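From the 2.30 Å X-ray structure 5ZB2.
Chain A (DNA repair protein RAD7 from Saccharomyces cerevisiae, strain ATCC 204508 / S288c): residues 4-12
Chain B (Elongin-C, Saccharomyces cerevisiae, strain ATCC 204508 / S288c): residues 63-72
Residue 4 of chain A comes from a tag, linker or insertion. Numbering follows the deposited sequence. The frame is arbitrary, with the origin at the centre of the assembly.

Chain A 4-12: SVSSLQSLC
Chain B 63-72: EYLNYNLKYS

The RAD7 stretch approaches an Elongin-C helix as an extended segment that turns into a helix of its own. Val A5 (phi/psi -121/129), Ser A6 (-64/137) and Ser A7 (-63/154) are extended; from Leu A8 to Cys A12, in a helix that runs on past Cys A12, phi stays between -60 and -67° and psi between -31 and -48°. Ser A7 is the N-cap: with chi1 p (67°), Ser A7 OG accepts from Ser A10 N at 3.1 Å, satisfying an amide that has no earlier helical carbonyl to bind, while Leu A11 N bonds to Ser A7 O at 3.1 Å to begin the backbone ladder. In chain B, Glu B63 to Tyr B71 belong to a helix that begins earlier in the chain. The register runs in opposite senses: Val A5 CA lies 6.2 Å from Ser B72 CA and Leu A8 CA 7.1 Å from Tyr B64 CA, so the chain A segment advances as the B helix is followed back toward its start. About 358 Å² is buried, counting both sides, most of it on Val A5 and Tyr B64.

Tyr B64, buried and directed toward chain A with chi1 t (172°) and chi2 83°, combines a flat apolar surface with a polar tip. Tyr B64 OH donates to Ser A6 O at 2.7 Å, with that carbonyl at the ring edge, near its plane. The acceptor is the backbone carbonyl; the CA-to-CB bond of Ser A6 points sideways, and the residue is exposed. Tyr B64 OH also accepts from Asn B68 ND2 at 3.1 Å, one helical turn along. Asn B68 (chi1 t, chi2 -73°) starts sideways, but its end comes nearer to chain A, and its amide thus supports the hydroxyl that makes the bond between chains.

The ring face receives Leu A8. Leu A8 CB sits 3.7 Å from the centroid of the Tyr B64 ring and only 4° off the ring normal, a CH-pi contact in which an aliphatic carbon meets the aromatic face almost head-on. Leu A8 has chi1 t and chi2 p (57°). One turn later Leu A11 (chi1 m, chi2 t) also points toward chain B, bringing Leu A11 CD1 to 4.0 Å from Tyr B64 CE1, an oblique approach. Helical spacing thus lets two leucines pack against one aromatic ring.

The CA-to-CB bond of Val A5, with 102 Å² of the residue covered, points toward chain B, roughly at Asn B68. Its chi1 is t (177°), and its two methyls reach the last turn of the helix and the residue that follows it. Val A5 CG1 reaches Tyr B67 CE2 at 4.0 Å and Asn B68 ND2 at 3.8 Å; Val A5 CG2 lies 4.3 Å from Tyr B71 CB and 3.2 Å from Ser B72 OG. A compact branched side chain suits this place, since it can touch several residues without a long reach. Tyr B67 (chi1 t, chi2 85°) also points toward chain A, offering ring carbon to the valine while its hydroxyl is bonded elsewhere in the structure. The interface thus combines the Tyr B64 to Ser A6 hydrogen bond with close packing of aliphatic groups on aromatic and polar atoms.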

ATOM      1  N   SER A   4      -0.376 -20.793  33.174  1.00 85.34           N
ATOM      2  CA  SER A   4       0.622 -19.942  33.812  1.00 90.42           C
ATOM      3  C   SER A   4       1.966 -20.022  33.089  1.00 86.84           C
ATOM      4  O   SER A   4       2.871 -19.229  33.353  1.00 87.42           O
ATOM      5  CB  SER A   4       0.797 -20.334  35.281  1.00 96.55           C
ATOM      6  OG  SER A   4      -0.421 -20.203  35.990  1.00112.15           O
ATOM      7  N   VAL A   5       2.090 -20.985  32.178  1.00 83.21           N
ATOM      8  CA  VAL A   5       3.303 -21.193  31.396  1.00 79.10           C
ATOM      9  C   VAL A   5       2.945 -21.061  29.923  1.00 73.70           C
ATOM     10  O   VAL A   5       2.005 -21.710  29.448  1.00 73.75           O
ATOM     11  CB  VAL A   5       3.933 -22.567  31.686  1.00 79.01           C
ATOM     12  CG1 VAL A   5       5.151 -22.803  30.802  1.00 75.09           C
ATOM     13  CG2 VAL A   5       4.309 -22.674  33.158  1.00 84.50           C
ATOM     14  N   SER A   6       3.695 -20.228  29.205  1.00 71.00           N
ATOM     15  CA  SER A   6       3.430 -20.017  27.788  1.00 69.91           C
ATOM     16  C   SER A   6       3.648 -21.305  27.004  1.00 62.32           C
ATOM     17  O   SER A   6       4.619 -22.034  27.227  1.00 60.32           O
ATOM     18  CB  SER A   6       4.331 -18.910  27.239  1.00 71.92           C
ATOM     19  OG  SER A   6       4.107 -17.685  27.917  1.00 84.68           O
ATOM     20  N   SER A   7       2.735 -21.580  26.075  1.00 58.37           N
ATOM     21  CA  SER A   7       2.846 -22.770  25.243  1.00 56.10           C
ATOM     22  C   SER A   7       4.107 -22.714  24.391  1.00 53.68           C
ATOM     23  O   SER A   7       4.616 -21.640  24.058  1.00 53.47           O
ATOM     24  CB  SER A   7       1.622 -22.901  24.339  1.00 58.72           C
ATOM     25  OG  SER A   7       1.599 -21.858  23.378  1.00 53.16           O
ATOM     26  N   LEU A   8       4.609 -23.894  24.023  1.00 53.75           N
ATOM     27  CA  LEU A   8       5.776 -23.953  23.149  1.00 53.84           C
ATOM     28  C   LEU A   8       5.497 -23.307  21.799  1.00 51.32           C
ATOM     29  O   LEU A   8       6.414 -22.763  21.171  1.00 50.50           O
ATOM     30  CB  LEU A   8       6.218 -25.403  22.953  1.00 53.61           C
ATOM     31  CG  LEU A   8       7.424 -25.608  22.030  1.00 55.48           C
ATOM     32  CD1 LEU A   8       8.636 -24.813  22.507  1.00 55.18           C
ATOM     33  CD2 LEU A   8       7.761 -27.086  21.928  1.00 56.09           C
ATOM     34  N   GLN A   9       4.249 -23.366  21.328  1.00 51.50           N
ATOM     35  CA  GLN A   9       3.897 -22.701  20.077  1.00 49.88           C
ATOM     36  C   GLN A   9       4.092 -21.195  20.195  1.00 48.92           C
ATOM     37  O   GLN A   9       4.703 -20.563  19.326  1.00 46.55           O
ATOM     38  CB  GLN A   9       2.451 -23.027  19.700  1.00 49.83           C
ATOM     39  CG  GLN A   9       2.182 -24.502  19.472  1.00 52.01           C
ATOM     40  CD  GLN A   9       0.700 -24.832  19.499  1.00 55.01           C
ATOM     41  OE1 GLN A   9       0.200 -25.414  20.464  1.00 58.30           O
ATOM     42  NE2 GLN A   9      -0.009 -24.463  18.440  1.00 51.02           N
ATOM     43  N   SER A  10       3.576 -20.604  21.274  1.00 49.88           N
ATOM     44  CA  SER A  10       3.727 -19.169  21.481  1.00 50.21           C
ATOM     45  C   SER A  10       5.196 -18.775  21.561  1.00 52.10           C
ATOM     46  O   SER A  10       5.598 -17.736  21.023  1.00 49.94           O
ATOM     47  CB  SER A  10       2.991 -18.747  22.754  1.00 53.08           C
ATOM     48  OG  SER A  10       3.160 -17.365  23.002  1.00 57.08           O
ATOM     49  N   LEU A  11       6.017 -19.599  22.221  1.00 51.65           N
ATOM     50  CA  LEU A  11       7.430 -19.267  22.377  1.00 52.39           C
ATOM     51  C   LEU A  11       8.154 -19.295  21.038  1.00 50.79           C
ATOM     52  O   LEU A  11       8.967 -18.410  20.747  1.00 48.32           O
ATOM     53  CB  LEU A  11       8.089 -20.231  23.366  1.00 53.09           C
ATOM     54  CG  LEU A  11       7.529 -20.221  24.789  1.00 56.91           C
ATOM     55  CD1 LEU A  11       8.234 -21.268  25.636  1.00 61.53           C
ATOM     56  CD2 LEU A  11       7.654 -18.842  25.426  1.00 58.17           C
ATOM     57  N   CYS A  12       7.875 -20.303  20.209  1.00 51.29           N
ATOM     58  CA  CYS A  12       8.463 -20.334  18.875  1.00 50.62           C
ATOM     59  C   CYS A  12       8.019 -19.128  18.054  1.00 48.98           C
ATOM     60  O   CYS A  12       8.813 -18.555  17.300  1.00 48.27           O
ATOM     61  CB  CYS A  12       8.087 -21.633  18.163  1.00 52.34           C
ATOM     62  SG  CYS A  12       8.822 -23.129  18.883  1.00 55.12           S
TER
ATOM     63  N   GLU B  63      12.501 -31.394  26.364  1.00 68.26           N
ATOM     64  CA  GLU B  63      13.025 -30.371  27.262  1.00 69.49           C
ATOM     65  C   GLU B  63      11.931 -29.392  27.675  1.00 67.09           C
ATOM     66  O   GLU B  63      11.899 -28.936  28.824  1.00 67.14           O
ATOM     67  CB  GLU B  63      14.190 -29.636  26.596  1.00 70.56           C
ATOM     68  CG  GLU B  63      14.865 -28.597  27.488  1.00 77.36           C
ATOM     69  CD  GLU B  63      16.065 -27.941  26.825  1.00 78.23           C
ATOM     70  OE1 GLU B  63      16.623 -28.534  25.876  1.00 77.70           O
ATOM     71  OE2 GLU B  63      16.447 -26.829  27.251  1.00 71.05           O
ATOM     72  N   TYR B  64      11.018 -29.063  26.756  1.00 66.26           N
ATOM     73  CA  TYR B  64       9.918 -28.171  27.108  1.00 65.87           C
ATOM     74  C   TYR B  64       8.908 -28.867  28.012  1.00 66.00           C
ATOM     75  O   TYR B  64       8.416 -28.268  28.976  1.00 67.59           O
ATOM     76  CB  TYR B  64       9.222 -27.643  25.853  1.00 63.20           C
ATOM     77  CG  TYR B  64       7.961 -26.875  26.182  1.00 60.58           C
ATOM     78  CD1 TYR B  64       8.017 -25.537  26.544  1.00 61.56           C
ATOM     79  CD2 TYR B  64       6.720 -27.497  26.161  1.00 59.03           C
ATOM     80  CE1 TYR B  64       6.870 -24.834  26.866  1.00 59.83           C
ATOM     81  CE2 TYR B  64       5.568 -26.802  26.481  1.00 58.69           C
ATOM     82  CZ  TYR B  64       5.649 -25.471  26.832  1.00 58.69           C
ATOM     83  OH  TYR B  64       4.506 -24.774  27.153  1.00 57.17           O
ATOM     84  N   LEU B  65       8.572 -30.124  27.711  1.00 66.46           N
ATOM     85  CA  LEU B  65       7.592 -30.842  28.520  1.00 68.90           C
ATOM     86  C   LEU B  65       8.019 -30.882  29.980  1.00 71.81           C
ATOM     87  O   LEU B  65       7.253 -30.505  30.876  1.00 74.57           O
ATOM     88  CB  LEU B  65       7.398 -32.258  27.976  1.00 71.76           C
ATOM     89  CG  LEU B  65       6.735 -32.370  26.603  1.00 69.67           C
ATOM     90  CD1 LEU B  65       6.736 -33.814  26.132  1.00 73.45           C
ATOM     91  CD2 LEU B  65       5.312 -31.826  26.633  1.00 70.39           C
ATOM     92  N   ASN B  66       9.246 -31.336  30.243  1.00 70.89           N
ATOM     93  CA  ASN B  66       9.768 -31.296  31.604  1.00 73.49           C
ATOM     94  C   ASN B  66       9.749 -29.871  32.141  1.00 74.91           C
ATOM     95  O   ASN B  66       9.299 -29.622  33.265  1.00 77.35           O
ATOM     96  CB  ASN B  66      11.185 -31.868  31.636  1.00 72.41           C
ATOM     97  CG  ASN B  66      11.250 -33.281  31.096  1.00 75.04           C
ATOM     98  OD1 ASN B  66      10.359 -34.094  31.342  1.00 80.26           O
ATOM     99  ND2 ASN B  66      12.303 -33.580  30.343  1.00 77.37           N
ATOM    100  N   TYR B  67      10.224 -28.920  31.336  1.00 73.56           N
ATOM    101  CA  TYR B  67      10.182 -27.517  31.732  1.00 76.03           C
ATOM    102  C   TYR B  67       8.764 -27.086  32.086  1.00 76.90           C
ATOM    103  O   TYR B  67       8.562 -26.281  33.002  1.00 77.08           O
ATOM    104  CB  TYR B  67      10.744 -26.648  30.606  1.00 76.88           C
ATOM    105  CG  TYR B  67      10.438 -25.174  30.742  1.00 79.18           C
ATOM    106  CD1 TYR B  67      11.246 -24.344  31.507  1.00 97.14           C
ATOM    107  CD2 TYR B  67       9.345 -24.610  30.094  1.00 75.49           C
ATOM    108  CE1 TYR B  67      10.970 -22.996  31.629  1.00 81.38           C
ATOM    109  CE2 TYR B  67       9.062 -23.263  30.211  1.00 75.90           C
ATOM    110  CZ  TYR B  67       9.877 -22.461  30.979  1.00 81.48           C
ATOM    111  OH  TYR B  67       9.600 -21.118  31.099  1.00 80.06           O
ATOM    112  N   ASN B  68       7.768 -27.618  31.376  1.00 76.76           N
ATOM    113  CA  ASN B  68       6.388 -27.213  31.618  1.00 79.60           C
ATOM    114  C   ASN B  68       5.881 -27.761  32.946  1.00 80.49           C
ATOM    115  O   ASN B  68       5.370 -27.010  33.784  1.00 83.24           O
ATOM    116  CB  ASN B  68       5.493 -27.677  30.468  1.00 75.24           C
ATOM    117  CG  ASN B  68       4.074 -27.153  30.587  1.00 77.19           C
ATOM    118  OD1 ASN B  68       3.299 -27.609  31.427  1.00 83.45           O
ATOM    119  ND2 ASN B  68       3.728 -26.191  29.741  1.00 72.37           N
ATOM    120  N   LEU B  69       6.015 -29.073  33.157  1.00 82.62           N
ATOM    121  CA  LEU B  69       5.517 -29.675  34.391  1.00 87.53           C
ATOM    122  C   LEU B  69       6.181 -29.066  35.618  1.00 85.78           C
ATOM    123  O   LEU B  69       5.542 -28.940  36.668  1.00 89.25           O
ATOM    124  CB  LEU B  69       5.739 -31.189  34.366  1.00 86.49           C
ATOM    125  CG  LEU B  69       5.289 -31.952  35.616  1.00 89.02           C
ATOM    126  CD1 LEU B  69       3.792 -31.785  35.851  1.00 89.61           C
ATOM    127  CD2 LEU B  69       5.654 -33.424  35.503  1.00 91.94           C
ATOM    128  N   LYS B  70       7.453 -28.680  35.509  1.00 81.47           N
ATOM    129  CA  LYS B  70       8.160 -28.114  36.653  1.00 83.15           C
ATOM    130  C   LYS B  70       7.498 -26.824  37.125  1.00 84.70           C
ATOM    131  O   LYS B  70       7.083 -26.710  38.283  1.00 86.43           O
ATOM    132  CB  LYS B  70       9.628 -27.869  36.293  1.00 86.43           C
ATOM    133  CG  LYS B  70      10.465 -29.139  36.204  1.00101.45           C
ATOM    134  CD  LYS B  70      11.929 -28.832  35.926  1.00 95.93           C
ATOM    135  CE  LYS B  70      12.758 -30.107  35.837  1.00102.74           C
ATOM    136  NZ  LYS B  70      14.203 -29.829  35.596  1.00 94.69           N
ATOM    137  N   TYR B  71       7.386 -25.839  36.236  1.00 84.83           N
ATOM    138  CA  TYR B  71       6.895 -24.519  36.602  1.00 84.06           C
ATOM    139  C   TYR B  71       5.386 -24.374  36.430  1.00 86.62           C
ATOM    140  O   TYR B  71       4.857 -23.276  36.631  1.00 83.84           O
ATOM    141  CB  TYR B  71       7.623 -23.451  35.783  1.00 82.34           C
ATOM    142  CG  TYR B  71       9.118 -23.451  36.010  1.00 82.14           C
ATOM    143  CD1 TYR B  71       9.676 -22.761  37.078  1.00 82.25           C
ATOM    144  CD2 TYR B  71       9.971 -24.152  35.165  1.00 81.55           C
ATOM    145  CE1 TYR B  71      11.041 -22.763  37.297  1.00 81.24           C
ATOM    146  CE2 TYR B  71      11.339 -24.159  35.375  1.00 81.09           C
ATOM    147  CZ  TYR B  71      11.868 -23.465  36.444  1.00 82.12           C
ATOM    148  OH  TYR B  71      13.227 -23.465  36.659  1.00 80.82           O
ATOM    149  N   SER B  72       4.687 -25.449  36.079  1.00 91.20           N
ATOM    150  CA  SER B  72       3.234 -25.411  35.949  1.00109.94           C
ATOM    151  C   SER B  72       2.570 -25.957  37.209  1.00114.26           C
ATOM    152  O   SER B  72       2.662 -27.149  37.502  1.00114.26           O
ATOM    153  CB  SER B  72       2.779 -26.210  34.727  1.00120.50           C
ATOM    154  OG  SER B  72       3.299 -25.657  33.532  1.00 99.48           O
TER